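Hypothetical protein (Staphylococcus aureus subsp. aureus, PDB 1QYI) is of unknown function but has a domain of the haloacid dehalogenase superfamily, and is therefore possibly a hydrolase. Local coordinates at residues W78-F82 against L173-Q178. Numbering follows the deposited sequence.
Sequences WDMLF and LWTLAQ
W174 wedges its indole between W78 and F82, one helical turn apart on helix 77-93. The CD1 edge of the indole rests over one face of the F82 ring, 3.5 Å from CG, an edge-to-face pair with planes at 63°. Further out, CZ2 of W174 packs on CB of W78 at 3.6 Å. With CG anti to the backbone N (chi1 -172°), the indole of W174 reaches from helix 172-195 across to helix 77-93, where NE1 meets D79. NE1 donates a bent hydrogen bond to OD1 of D79 (3.2 Å, 137°). The bond reaches OD1 from above the carboxylate plane, and OD1 lies tilted out of the indole plane. OD2 of D79 forms a salt bridge with K144, so the carboxylate is held at both oxygens. The W78 ring lies across Q178: CG of Q178 sits 3.3 Å from the centroid of the five-membered ring, almost on its normal. A bend at chi2 carries the amide NE2 over the six-membered ring. CD1 of L81 meets the small bump of A177 CB at 3.5 Å. L173 CD1 touches the same F82 ring at CE1. The aromatic cluster of W78, F82 and W174 marks a steep helix crossing in a helical region inserted between strands 3-6 and 233-237, consistent with a HAD-family cap domain.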
loop_
_atom_site.group_PDB
_atom_site.type_symbol
_atom_site.label_atom_id
_atom_site.label_comp_id
_atom_site.label_asym_id
_atom_site.label_seq_id
_atom_site.Cartn_x
_atom_site.Cartn_y
_atom_site.Cartn_z
ATOM N N TRP A 78 -4.392 1.991 5.099
ATOM C CA TRP A 78 -5.558 2.709 5.600
ATOM C C TRP A 78 -5.922 2.145 6.973
ATOM O O TRP A 78 -6.037 2.889 7.953
ATOM C CB TRP A 78 -6.753 2.560 4.643
ATOM C CG TRP A 78 -6.540 3.152 3.264
ATOM C CD1 TRP A 78 -5.726 4.214 2.936
ATOM C CD2 TRP A 78 -7.203 2.772 2.046
ATOM N NE1 TRP A 78 -5.849 4.509 1.604
ATOM C CE2 TRP A 78 -6.747 3.644 1.029
ATOM C CE3 TRP A 78 -8.140 1.779 1.713
ATOM C CZ2 TRP A 78 -7.199 3.560 -0.304
ATOM C CZ3 TRP A 78 -8.592 1.692 0.386
ATOM C CH2 TRP A 78 -8.118 2.580 -0.605
ATOM N N ASP A 79 -6.079 0.825 7.052
ATOM C CA ASP A 79 -6.428 0.200 8.320
ATOM C C ASP A 79 -5.381 0.465 9.406
ATOM O O ASP A 79 -5.731 0.808 10.540
ATOM C CB ASP A 79 -6.617 -1.310 8.146
ATOM C CG ASP A 79 -7.800 -1.655 7.253
ATOM O OD1 ASP A 79 -8.919 -1.161 7.513
ATOM O OD2 ASP A 79 -7.610 -2.427 6.286
HETATM N N MSE A 80 -4.106 0.320 9.054
HETATM C CA MSE A 80 -3.028 0.538 10.013
HETATM C C MSE A 80 -3.023 1.936 10.640
HETATM O O MSE A 80 -3.001 2.073 11.863
HETATM C CB MSE A 80 -1.670 0.276 9.361
HETATM C CG MSE A 80 -1.489 -1.134 8.850
HETATM SE SE MSE A 80 0.333 -1.484 8.337
HETATM C CE MSE A 80 0.682 0.153 7.331
ATOM N N LEU A 81 -3.031 2.967 9.802
ATOM C CA LEU A 81 -3.023 4.332 10.294
ATOM C C LEU A 81 -4.289 4.610 11.102
ATOM O O LEU A 81 -4.265 5.387 12.053
ATOM C CB LEU A 81 -2.902 5.311 9.127
ATOM C CG LEU A 81 -4.042 5.388 8.113
ATOM C CD1 LEU A 81 -5.155 6.289 8.647
ATOM C CD2 LEU A 81 -3.507 5.967 6.798
ATOM N N PHE A 82 -5.396 3.974 10.732
ATOM C CA PHE A 82 -6.642 4.173 11.461
ATOM C C PHE A 82 -6.544 3.639 12.890
ATOM O O PHE A 82 -6.876 4.351 13.832
ATOM C CB PHE A 82 -7.807 3.477 10.747
ATOM C CG PHE A 82 -9.114 3.535 11.505
ATOM C CD1 PHE A 82 -9.844 4.722 11.577
ATOM C CD2 PHE A 82 -9.624 2.395 12.131
ATOM C CE1 PHE A 82 -11.060 4.773 12.249
ATOM C CE2 PHE A 82 -10.843 2.434 12.809
ATOM C CZ PHE A 82 -11.566 3.629 12.867
ATOM N N LEU A 173 -15.066 7.970 10.795
ATOM C CA LEU A 173 -13.699 8.305 11.187
ATOM C C LEU A 173 -12.721 7.617 10.237
ATOM O O LEU A 173 -11.709 8.200 9.851
ATOM C CB LEU A 173 -13.407 7.840 12.619
ATOM C CG LEU A 173 -12.327 8.529 13.478
ATOM C CD1 LEU A 173 -11.666 7.464 14.325
ATOM C CD2 LEU A 173 -11.288 9.253 12.633
ATOM N N TRP A 174 -13.028 6.374 9.866
ATOM C CA TRP A 174 -12.169 5.606 8.969
ATOM C C TRP A 174 -12.086 6.281 7.602
ATOM O O TRP A 174 -11.037 6.280 6.953
ATOM C CB TRP A 174 -12.709 4.185 8.789
ATOM C CG TRP A 174 -11.769 3.282 8.027
ATOM C CD1 TRP A 174 -10.788 2.497 8.554
ATOM C CD2 TRP A 174 -11.690 3.128 6.603
ATOM N NE1 TRP A 174 -10.104 1.855 7.554
ATOM C CE2 TRP A 174 -10.638 2.210 6.357
ATOM C CE3 TRP A 174 -12.407 3.652 5.528
ATOM C CZ2 TRP A 174 -10.280 1.828 5.039
ATOM C CZ3 TRP A 174 -12.046 3.269 4.234
ATOM C CH2 TRP A 174 -10.998 2.356 4.005
ATOM N N THR A 175 -13.214 6.842 7.173
ATOM C CA THR A 175 -13.312 7.543 5.902
ATOM C C THR A 175 -12.482 8.820 5.943
ATOM O O THR A 175 -11.818 9.164 4.970
ATOM C CB THR A 175 -14.793 7.859 5.586
ATOM O OG1 THR A 175 -15.520 6.628 5.521
ATOM C CG2 THR A 175 -14.938 8.586 4.257
ATOM N N LEU A 176 -12.509 9.506 7.083
ATOM C CA LEU A 176 -11.736 10.729 7.258
ATOM C C LEU A 176 -10.252 10.444 7.126
ATOM O O LEU A 176 -9.572 11.025 6.277
ATOM C CB LEU A 176 -11.987 11.349 8.634
ATOM C CG LEU A 176 -11.113 12.564 8.966
ATOM C CD1 LEU A 176 -11.317 13.663 7.922
ATOM C CD2 LEU A 176 -11.448 13.079 10.363
ATOM N N ALA A 177 -9.757 9.547 7.974
ATOM C CA ALA A 177 -8.352 9.175 7.987
ATOM C C ALA A 177 -7.904 8.686 6.627
ATOM O O ALA A 177 -6.787 8.956 6.200
ATOM C CB ALA A 177 -8.123 8.092 9.020
ATOM N N GLN A 178 -8.783 7.977 5.938
ATOM C CA GLN A 178 -8.421 7.451 4.647
ATOM C C GLN A 178 -8.366 8.553 3.596
ATOM O O GLN A 178 -7.551 8.489 2.676
ATOM C CB GLN A 178 -9.382 6.330 4.255
ATOM C CG GLN A 178 -8.965 5.573 3.026
ATOM C CD GLN A 178 -9.733 6.018 1.802
ATOM O OE1 GLN A 178 -10.149 7.174 1.701
ATOM N NE2 GLN A 178 -9.917 5.102 0.854
HETATM O O HOH W 1 -8.603 5.196 7.550
#